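PDB 3EEY: putative rRNA methylase from Clostridium thermocellum ATCC 27405, which binds S-adenosylmethionine and probably acts as a Rossmann-fold methyltransferase, with rRNA as its presumed substrate. Local coordinates for residues G34-F39 / A96-L101; A38-L43 / G48-F53; N85-I90 / L122-E127. All blocks are in the same frame, centred on the assembly; numbering follows the deposited sequence.

Contact 1 (G34-F39 / A96-L101); sequences GNDTAF and AVMFNL. With SAM (S-adenosylmethionine), chain K.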
loop_
_atom_site.group_PDB
_atom_site.type_symbol
_atom_site.label_atom_id
_atom_site.label_comp_id
_atom_site.label_asym_id
_atom_site.label_seq_id
_atom_site.Cartn_x
_atom_site.Cartn_y
_atom_site.Cartn_z
ATOM N N GLY A 34 10.503 -14.964 -16.747
ATOM C CA GLY A 34 9.824 -14.167 -17.771
ATOM C C GLY A 34 8.362 -13.850 -17.523
ATOM O O GLY A 34 7.677 -13.325 -18.411
ATOM N N ASN A 35 7.893 -14.160 -16.315
ATOM C CA ASN A 35 6.499 -13.935 -15.913
ATOM C C ASN A 35 6.060 -12.471 -15.970
ATOM O O ASN A 35 5.038 -12.152 -16.587
ATOM C CB ASN A 35 6.254 -14.505 -14.517
ATOM C CG ASN A 35 6.511 -15.991 -14.441
ATOM O OD1 ASN A 35 5.818 -16.787 -15.079
ATOM N ND2 ASN A 35 7.511 -16.379 -13.655
ATOM N N ASP A 36 6.842 -11.592 -15.341
ATOM C CA ASP A 36 6.617 -10.143 -15.412
ATOM C C ASP A 36 6.820 -9.571 -16.818
ATOM O O ASP A 36 6.139 -8.623 -17.197
ATOM C CB ASP A 36 7.514 -9.397 -14.422
ATOM C CG ASP A 36 7.131 -9.640 -12.969
ATOM O OD1 ASP A 36 6.078 -10.246 -12.705
ATOM O OD2 ASP A 36 7.892 -9.208 -12.080
ATOM N N THR A 37 7.761 -10.145 -17.574
ATOM C CA THR A 37 8.017 -9.736 -18.959
ATOM C C THR A 37 6.791 -9.997 -19.837
ATOM O O THR A 37 6.382 -9.122 -20.598
ATOM C CB THR A 37 9.246 -10.456 -19.581
ATOM O OG1 THR A 37 10.208 -10.772 -18.567
ATOM C CG2 THR A 37 9.890 -9.578 -20.655
ATOM N N ALA A 38 6.212 -11.192 -19.703
ATOM C CA ALA A 38 4.990 -11.580 -20.420
ATOM C C ALA A 38 3.819 -10.692 -20.026
ATOM O O ALA A 38 3.057 -10.224 -20.883
ATOM C CB ALA A 38 4.655 -13.045 -20.158
ATOM N N PHE A 39 3.699 -10.469 -18.719
ATOM C CA PHE A 39 2.708 -9.564 -18.138
ATOM C C PHE A 39 2.800 -8.140 -18.713
ATOM O O PHE A 39 1.788 -7.563 -19.109
ATOM C CB PHE A 39 2.848 -9.551 -16.607
ATOM C CG PHE A 39 2.130 -8.420 -15.935
ATOM C CD1 PHE A 39 0.747 -8.385 -15.891
ATOM C CD2 PHE A 39 2.839 -7.393 -15.328
ATOM C CE1 PHE A 39 0.079 -7.339 -15.268
ATOM C CE2 PHE A 39 2.180 -6.351 -14.701
ATOM C CZ PHE A 39 0.796 -6.321 -14.674
ATOM N N ALA A 96 7.012 2.549 -17.055
ATOM C CA ALA A 96 7.121 1.694 -15.886
ATOM C C ALA A 96 8.369 0.839 -15.896
ATOM O O ALA A 96 8.891 0.517 -16.952
ATOM C CB ALA A 96 5.886 0.823 -15.743
ATOM N N VAL A 97 8.861 0.506 -14.701
ATOM C CA VAL A 97 9.979 -0.418 -14.531
ATOM C C VAL A 97 9.624 -1.375 -13.396
ATOM O O VAL A 97 9.155 -0.949 -12.352
ATOM C CB VAL A 97 11.322 0.304 -14.212
ATOM C CG1 VAL A 97 12.504 -0.655 -14.334
ATOM C CG2 VAL A 97 11.558 1.484 -15.132
ATOM N N MET A 98 9.834 -2.669 -13.607
ATOM C CA MET A 98 9.574 -3.652 -12.570
ATOM C C MET A 98 10.883 -4.259 -12.059
ATOM O O MET A 98 11.704 -4.739 -12.842
ATOM C CB MET A 98 8.608 -4.747 -13.058
ATOM C CG MET A 98 7.211 -4.265 -13.476
ATOM S SD MET A 98 6.082 -5.603 -13.978
ATOM C CE MET A 98 5.378 -6.142 -12.449
ATOM N N PHE A 99 11.076 -4.208 -10.744
ATOM C CA PHE A 99 12.185 -4.903 -10.076
ATOM C C PHE A 99 11.640 -6.015 -9.206
ATOM O O PHE A 99 10.681 -5.824 -8.444
ATOM C CB PHE A 99 12.980 -3.947 -9.186
ATOM C CG PHE A 99 13.863 -3.013 -9.936
ATOM C CD1 PHE A 99 15.188 -3.343 -10.187
ATOM C CD2 PHE A 99 13.380 -1.800 -10.388
ATOM C CE1 PHE A 99 16.008 -2.474 -10.875
ATOM C CE2 PHE A 99 14.194 -0.920 -11.074
ATOM C CZ PHE A 99 15.501 -1.254 -11.328
ATOM N N ASN A 100 12.260 -7.177 -9.316
ATOM C CA ASN A 100 11.943 -8.309 -8.465
ATOM C C ASN A 100 13.254 -8.821 -7.874
ATOM O O ASN A 100 14.031 -9.477 -8.557
ATOM C CB ASN A 100 11.243 -9.372 -9.306
ATOM C CG ASN A 100 10.249 -10.176 -8.520
ATOM O OD1 ASN A 100 10.615 -11.129 -7.841
ATOM N ND2 ASN A 100 8.975 -9.804 -8.611
ATOM N N LEU A 101 13.510 -8.497 -6.611
ATOM C CA LEU A 101 14.847 -8.642 -6.031
ATOM C C LEU A 101 15.086 -9.970 -5.328
ATOM O O LEU A 101 14.317 -10.365 -4.464
ATOM C CB LEU A 101 15.130 -7.496 -5.053
ATOM C CG LEU A 101 15.036 -6.056 -5.552
ATOM C CD1 LEU A 101 15.545 -5.134 -4.455
ATOM C CD2 LEU A 101 15.849 -5.886 -6.816
HETATM N N SAM K . 10.508 -11.389 -12.317
HETATM C CA SAM K . 11.245 -12.692 -12.291
HETATM C C SAM K . 10.358 -13.864 -12.718
HETATM O O SAM K . 10.639 -15.036 -12.443
HETATM O OXT SAM K . 9.334 -13.658 -13.370
HETATM C CB SAM K . 11.890 -12.915 -10.929
HETATM C CG SAM K . 13.249 -12.232 -10.808
HETATM S SD SAM K . 14.428 -13.136 -9.767
HETATM C CE SAM K . 13.727 -12.816 -8.125
HETATM C "C5'" SAM K . 15.855 -12.020 -9.845
HETATM C "C4'" SAM K . 16.508 -12.072 -11.229
HETATM O "O4'" SAM K . 17.356 -10.959 -11.438
HETATM C "C3'" SAM K . 17.358 -13.327 -11.425
HETATM O "O3'" SAM K . 16.961 -13.952 -12.623
HETATM C "C2'" SAM K . 18.784 -12.819 -11.519
HETATM O "O2'" SAM K . 19.589 -13.584 -12.396
HETATM C "C1'" SAM K . 18.563 -11.400 -12.030
HETATM N N9 SAM K . 19.673 -10.476 -11.723
HETATM C C8 SAM K . 20.607 -10.556 -10.716
HETATM N N7 SAM K . 21.439 -9.490 -10.822
HETATM C C5 SAM K . 21.045 -8.741 -11.882
HETATM C C6 SAM K . 21.522 -7.564 -12.449
HETATM N N6 SAM K . 22.575 -6.921 -11.951
HETATM N N1 SAM K . 20.886 -7.057 -13.560
HETATM C C2 SAM K . 19.794 -7.683 -14.121
HETATM N N3 SAM K . 19.323 -8.837 -13.548
HETATM C C4 SAM K . 19.938 -9.357 -12.455
HETATM O O HOH W 1 7.487 -7.768 -9.614
#

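Contact 2 (A38-L43 / G48-F53); sequences AFLASL and GRVFGF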
loop_
_atom_site.group_PDB
_atom_site.type_symbol
_atom_site.label_atom_id
_atom_site.label_comp_id
_atom_site.label_asym_id
_atom_site.label_seq_id
_atom_site.Cartn_x
_atom_site.Cartn_y
_atom_site.Cartn_z
ATOM N N ALA A 38 6.212 -11.192 -19.703
ATOM C CA ALA A 38 4.990 -11.580 -20.420
ATOM C C ALA A 38 3.819 -10.692 -20.026
ATOM O O ALA A 38 3.057 -10.224 -20.883
ATOM C CB ALA A 38 4.655 -13.045 -20.158
ATOM N N PHE A 39 3.699 -10.469 -18.719
ATOM C CA PHE A 39 2.708 -9.564 -18.138
ATOM C C PHE A 39 2.800 -8.140 -18.713
ATOM O O PHE A 39 1.788 -7.563 -19.109
ATOM C CB PHE A 39 2.848 -9.551 -16.607
ATOM C CG PHE A 39 2.130 -8.420 -15.935
ATOM C CD1 PHE A 39 0.747 -8.385 -15.891
ATOM C CD2 PHE A 39 2.839 -7.393 -15.328
ATOM C CE1 PHE A 39 0.079 -7.339 -15.268
ATOM C CE2 PHE A 39 2.180 -6.351 -14.701
ATOM C CZ PHE A 39 0.796 -6.321 -14.674
ATOM N N LEU A 40 4.010 -7.589 -18.755
ATOM C CA LEU A 40 4.251 -6.270 -19.347
ATOM C C LEU A 40 3.963 -6.227 -20.852
ATOM O O LEU A 40 3.413 -5.241 -21.359
ATOM C CB LEU A 40 5.681 -5.804 -19.069
ATOM C CG LEU A 40 6.023 -5.303 -17.665
ATOM C CD1 LEU A 40 7.528 -5.171 -17.495
ATOM C CD2 LEU A 40 5.328 -3.988 -17.339
ATOM N N ALA A 41 4.318 -7.306 -21.549
ATOM C CA ALA A 41 4.075 -7.445 -22.985
ATOM C C ALA A 41 2.590 -7.450 -23.361
ATOM O O ALA A 41 2.200 -6.872 -24.379
ATOM C CB ALA A 41 4.769 -8.692 -23.513
ATOM N N SER A 42 1.765 -8.083 -22.529
ATOM C CA SER A 42 0.328 -8.160 -22.779
ATOM C C SER A 42 -0.379 -6.831 -22.543
ATOM O O SER A 42 -1.372 -6.527 -23.205
ATOM C CB SER A 42 -0.309 -9.238 -21.908
ATOM O OG SER A 42 -0.283 -8.852 -20.543
ATOM N N LEU A 43 0.132 -6.044 -21.599
ATOM C CA LEU A 43 -0.443 -4.734 -21.280
ATOM C C LEU A 43 -0.141 -3.695 -22.341
ATOM O O LEU A 43 -0.902 -2.749 -22.544
ATOM C CB LEU A 43 0.108 -4.205 -19.955
ATOM C CG LEU A 43 -0.249 -4.871 -18.632
ATOM C CD1 LEU A 43 0.346 -4.031 -17.547
ATOM C CD2 LEU A 43 -1.760 -5.019 -18.434
ATOM N N GLY A 48 3.658 -1.289 -28.572
ATOM C CA GLY A 48 4.458 -0.992 -27.393
ATOM C C GLY A 48 5.789 -1.709 -27.403
ATOM O O GLY A 48 6.058 -2.529 -28.283
ATOM N N ARG A 49 6.620 -1.404 -26.414
ATOM C CA ARG A 49 7.953 -1.989 -26.316
ATOM C C ARG A 49 8.296 -2.356 -24.870
ATOM O O ARG A 49 8.084 -1.571 -23.960
ATOM C CB ARG A 49 8.993 -1.029 -26.925
ATOM C CG ARG A 49 10.475 -1.429 -26.777
ATOM C CD ARG A 49 10.840 -2.762 -27.448
ATOM N NE ARG A 49 10.323 -2.864 -28.812
ATOM C CZ ARG A 49 10.484 -3.915 -29.610
ATOM N NH1 ARG A 49 11.161 -4.981 -29.200
ATOM N NH2 ARG A 49 9.966 -3.896 -30.830
ATOM N N VAL A 50 8.812 -3.566 -24.682
ATOM C CA VAL A 50 9.301 -4.040 -23.400
ATOM C C VAL A 50 10.805 -4.325 -23.494
ATOM O O VAL A 50 11.243 -5.100 -24.340
ATOM C CB VAL A 50 8.592 -5.354 -22.963
ATOM C CG1 VAL A 50 9.062 -5.796 -21.566
ATOM C CG2 VAL A 50 7.084 -5.209 -23.014
ATOM N N PHE A 51 11.587 -3.694 -22.623
ATOM C CA PHE A 51 12.993 -4.027 -22.479
ATOM C C PHE A 51 13.153 -4.963 -21.294
ATOM O O PHE A 51 12.689 -4.673 -20.193
ATOM C CB PHE A 51 13.847 -2.766 -22.289
ATOM C CG PHE A 51 13.974 -1.921 -23.527
ATOM C CD1 PHE A 51 14.941 -2.213 -24.486
ATOM C CD2 PHE A 51 13.130 -0.835 -23.736
ATOM C CE1 PHE A 51 15.066 -1.434 -25.634
ATOM C CE2 PHE A 51 13.246 -0.047 -24.882
ATOM C CZ PHE A 51 14.217 -0.348 -25.831
ATOM N N GLY A 52 13.795 -6.096 -21.531
ATOM C CA GLY A 52 14.049 -7.075 -20.482
ATOM C C GLY A 52 15.527 -7.281 -20.232
ATOM O O GLY A 52 16.319 -7.302 -21.167
ATOM N N PHE A 53 15.893 -7.431 -18.965
ATOM C CA PHE A 53 17.286 -7.528 -18.549
ATOM C C PHE A 53 17.494 -8.715 -17.630
ATOM O O PHE A 53 16.672 -8.966 -16.745
ATOM C CB PHE A 53 17.718 -6.263 -17.785
ATOM C CG PHE A 53 17.841 -5.037 -18.639
ATOM C CD1 PHE A 53 19.046 -4.732 -19.276
ATOM C CD2 PHE A 53 16.766 -4.174 -18.795
ATOM C CE1 PHE A 53 19.169 -3.593 -20.068
ATOM C CE2 PHE A 53 16.877 -3.037 -19.587
ATOM C CZ PHE A 53 18.079 -2.753 -20.233
#

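Contact 3 (N85-I90 / L122-E127); sequences NMDKYI and LSKAME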
loop_
_atom_site.group_PDB
_atom_site.type_symbol
_atom_site.label_atom_id
_atom_site.label_comp_id
_atom_site.label_asym_id
_atom_site.label_seq_id
_atom_site.Cartn_x
_atom_site.Cartn_y
_atom_site.Cartn_z
ATOM N N ASN A 85 22.978 -0.994 -16.180
ATOM C CA ASN A 85 23.417 -0.455 -17.463
ATOM C C ASN A 85 22.263 -0.175 -18.422
ATOM O O ASN A 85 22.485 -0.090 -19.631
ATOM C CB ASN A 85 24.400 -1.421 -18.138
ATOM C CG ASN A 85 25.635 -1.695 -17.304
ATOM O OD1 ASN A 85 26.269 -0.779 -16.775
ATOM N ND2 ASN A 85 26.002 -2.969 -17.201
ATOM N N MET A 86 21.047 -0.024 -17.886
ATOM C CA MET A 86 19.836 0.103 -18.710
ATOM C C MET A 86 19.809 1.361 -19.583
ATOM O O MET A 86 19.133 1.393 -20.616
ATOM C CB MET A 86 18.533 -0.068 -17.880
ATOM C CG MET A 86 18.080 1.128 -17.032
ATOM S SD MET A 86 16.411 1.025 -16.322
ATOM C CE MET A 86 16.591 -0.437 -15.301
ATOM N N ASP A 87 20.566 2.379 -19.174
ATOM C CA ASP A 87 20.652 3.654 -19.898
ATOM C C ASP A 87 21.430 3.565 -21.219
ATOM O O ASP A 87 21.290 4.430 -22.085
ATOM C CB ASP A 87 21.254 4.742 -19.000
ATOM C CG ASP A 87 22.633 4.376 -18.469
ATOM O OD1 ASP A 87 22.898 3.185 -18.196
ATOM O OD2 ASP A 87 23.460 5.293 -18.306
ATOM N N LYS A 88 22.243 2.521 -21.362
ATOM C CA LYS A 88 22.984 2.251 -22.600
ATOM C C LYS A 88 22.089 1.738 -23.734
ATOM O O LYS A 88 22.477 1.774 -24.902
ATOM C CB LYS A 88 24.106 1.238 -22.344
ATOM C CG LYS A 88 25.219 1.752 -21.448
ATOM C CD LYS A 88 26.241 0.682 -21.136
ATOM C CE LYS A 88 27.259 1.212 -20.148
ATOM N NZ LYS A 88 28.164 0.152 -19.633
ATOM N N TYR A 89 20.893 1.269 -23.385
ATOM C CA TYR A 89 20.039 0.586 -24.339
ATOM C C TYR A 89 18.740 1.333 -24.573
ATOM O O TYR A 89 18.060 1.114 -25.576
ATOM C CB TYR A 89 19.747 -0.829 -23.849
ATOM C CG TYR A 89 20.978 -1.671 -23.609
ATOM C CD1 TYR A 89 21.529 -2.445 -24.633
ATOM C CD2 TYR A 89 21.581 -1.713 -22.352
ATOM C CE1 TYR A 89 22.663 -3.234 -24.410
ATOM C CE2 TYR A 89 22.714 -2.495 -22.119
ATOM C CZ TYR A 89 23.248 -3.249 -23.155
ATOM O OH TYR A 89 24.354 -4.030 -22.931
ATOM N N ILE A 90 18.396 2.213 -23.636
ATOM C CA ILE A 90 17.134 2.948 -23.671
ATOM C C ILE A 90 17.426 4.452 -23.683
ATOM O O ILE A 90 18.235 4.935 -22.885
ATOM C CB ILE A 90 16.220 2.564 -22.465
ATOM C CG1 ILE A 90 16.097 1.037 -22.350
ATOM C CG2 ILE A 90 14.833 3.202 -22.599
ATOM C CD1 ILE A 90 15.638 0.523 -21.003
ATOM N N LEU A 122 18.139 1.541 -10.025
ATOM C CA LEU A 122 17.045 2.380 -9.535
ATOM C C LEU A 122 17.232 3.854 -9.887
ATOM O O LEU A 122 16.272 4.512 -10.252
ATOM C CB LEU A 122 16.834 2.209 -8.032
ATOM C CG LEU A 122 16.162 0.921 -7.563
ATOM C CD1 LEU A 122 16.374 0.732 -6.068
ATOM C CD2 LEU A 122 14.687 0.905 -7.916
ATOM N N SER A 123 18.460 4.358 -9.783
ATOM C CA SER A 123 18.780 5.729 -10.223
ATOM C C SER A 123 18.550 5.909 -11.720
ATOM O O SER A 123 17.987 6.920 -12.144
ATOM C CB SER A 123 20.233 6.094 -9.908
ATOM O OG SER A 123 20.634 5.558 -8.661
ATOM N N LYS A 124 18.996 4.924 -12.504
ATOM C CA LYS A 124 18.851 4.939 -13.959
ATOM C C LYS A 124 17.383 4.885 -14.355
ATOM O O LYS A 124 16.944 5.632 -15.234
ATOM C CB LYS A 124 19.617 3.773 -14.612
ATOM C CG LYS A 124 21.145 3.772 -14.434
ATOM C CD LYS A 124 21.771 5.149 -14.667
ATOM C CE LYS A 124 23.282 5.105 -14.901
ATOM N NZ LYS A 124 23.964 3.878 -14.400
ATOM N N ALA A 125 16.630 4.009 -13.695
ATOM C CA ALA A 125 15.197 3.878 -13.930
ATOM C C ALA A 125 14.453 5.154 -13.557
ATOM O O ALA A 125 13.543 5.563 -14.275
ATOM C CB ALA A 125 14.635 2.693 -13.167
ATOM N N MET A 126 14.840 5.773 -12.435
ATOM C CA MET A 126 14.230 7.038 -11.996
ATOM C C MET A 126 14.486 8.180 -12.987
ATOM O O MET A 126 13.605 9.005 -13.210
ATOM C CB MET A 126 14.661 7.418 -10.568
ATOM C CG MET A 126 13.822 6.783 -9.450
ATOM S SD MET A 126 14.180 7.275 -7.736
ATOM C CE MET A 126 15.616 6.275 -7.400
ATOM N N GLU A 127 15.684 8.216 -13.577
ATOM C CA GLU A 127 16.017 9.179 -14.630
ATOM C C GLU A 127 15.197 8.937 -15.898
ATOM O O GLU A 127 14.690 9.877 -16.512
ATOM C CB GLU A 127 17.513 9.119 -14.957
ATOM C CG GLU A 127 18.397 9.958 -14.035
ATOM C CD GLU A 127 19.835 9.462 -13.956
ATOM O OE1 GLU A 127 20.334 8.867 -14.943
ATOM O OE2 GLU A 127 20.470 9.675 -12.897
#

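Contact 1 (G34-F39 / A96-L101)
The Phe39 ring meets Met98 at its edge: SD lies in the ring plane, 5.1 Å from the centroid, a Met-aromatic contact. Met98 CE, 3.9 Å from Phe39 CE2, approaches the ring obliquely, while His13 of helix 8-19 stacks on Phe39. Phe39 reaches the strand because its CG stands anti to the backbone N (chi1 165°). The same methyl group also touches the Asp36 carboxylate, with Asp36 CG 3.9 Å from Met98 CE. The planes of this carboxylate and the Asn100 amide are 62° apart, and a water spans them, donating to Asp36 OD2 at 2.9 Å and accepting from Asn100 ND2 at 2.7 Å. In this Rossmann-like methyltransferase fold, the start of helix 35-44 and the C-terminal part of strand 94-101 flank the methionine end of S-adenosylmethionine. Asn35 ND2 donates to the ligand's OXT over 3.3 Å, with a weak second bond to OXT from Asn35 N. The ligand's amino N lies 3.4 Å from Asp36 OD2, whose partner atom OD1 is held by His13 NE2. Farther along the ligand, the Asn100 backbone O is 3.4 Å from the sulfonium methyl CE.

Contact 2 (A38-L43 / G48-F53)
A beta-alpha-beta unit of the Rossmann-like sheet, strand 25-28, helix 35-44 and strand 49-53, closes here, with Val50 of the last strand packing against Leu40 and Ala41 of the helix. Val50 points toward the helix, and its two methyls do different work: CG2 sits on the helix backbone at the Leu40-Ala41 peptide, CG1 on the Leu40 side chain. CG2 lies 3.7 Å from Ala41 CA and 3.9 Å from Leu40 C. The CB of Ala41 flanks the same methyl more loosely. CG1 of Val50, anti to the backbone N at chi1 -177°, is turned to Leu40, whose CB is 4.2 Å away. The side chains that meet are all apolar, and the contact is small, burying 113 Å²; consistent with the small Ala41 side chain, the strand methyl comes close to the helix main chain. Leu40 continues onto Val26 and Asp28 of strand 25-28, and Ala41 onto Val76 of strand 76-79, which places the helix across three neighbouring strands. On the side turned from Val50, Ser42 OG donates to the helix's own carbonyl, Phe39 O, three residues back. That bond is 2.8 Å long, and the donor is tilted 32° out of the carbonyl plane of Phe39.

Contact 3 (N85-I90 / L122-E127)
Met86 and Lys124 run antiparallel alongside one another on the buried side of this contact, with Met86 CG 3.9 Å from Lys124 CB. The thioether then carries on to the helix backbone, SD lying 3.9 Å from Ala125 CA and 4.0 Å from Ala125 CB. A bend at chi3 (61°) turns the terminal methyl of Met86 away from that line, toward the Phe99 ring of strand 94-101. This is the tight part: Met86 also packs on Phe53, and Ala125 on Val97 and Ile135, so the short 3-10 turn 86-88 and helix 115-128 meet over the sheet of the Rossmann-like fold. Toward the surface the fit is looser and polar. Asp87 crosses Lys124 obliquely and touches its aliphatic part, OD2 coming within 3.4 Å of CE. The ammonium group does not pair with the carboxylate: Lys124 NZ stays 4.0 Å from Asp87 OD1, too far for a salt bridge, and donates instead to the backbone O of Gln84, just ahead of the turn. A kink at chi2 (-45°) carries the lysine chain across the Asp87 carboxylate toward that carbonyl. On the outer side the lysine's hydrogen bond thus goes to a main-chain carbonyl, while the Asp87 charge, near NZ but not bonded to it, would be expected to add a modest attraction.

Overall arrangement
From the N terminus, the chain passes strand 25-28 and enters helix 35-44, where contacts 1 and 2 both start and share Ala38 and Phe39. Contact 2 closes first, over a short turn into strand 49-53, and is nested inside the wider loop that contact 1 closes at strand 94-101. Contact 3 opens in the connection after strand 76-79, before contact 1 has closed, and ends on helix 115-128, so contacts 1 and 3 cross while 2 and 3 follow in series. Leu40 touches Met98 between contacts 1 and 2; Phe99 links contact 1 to Leu122 of contact 3, and Phe53 reaches Met86. Together they tie helices 35-44 and 115-128 to the central strands.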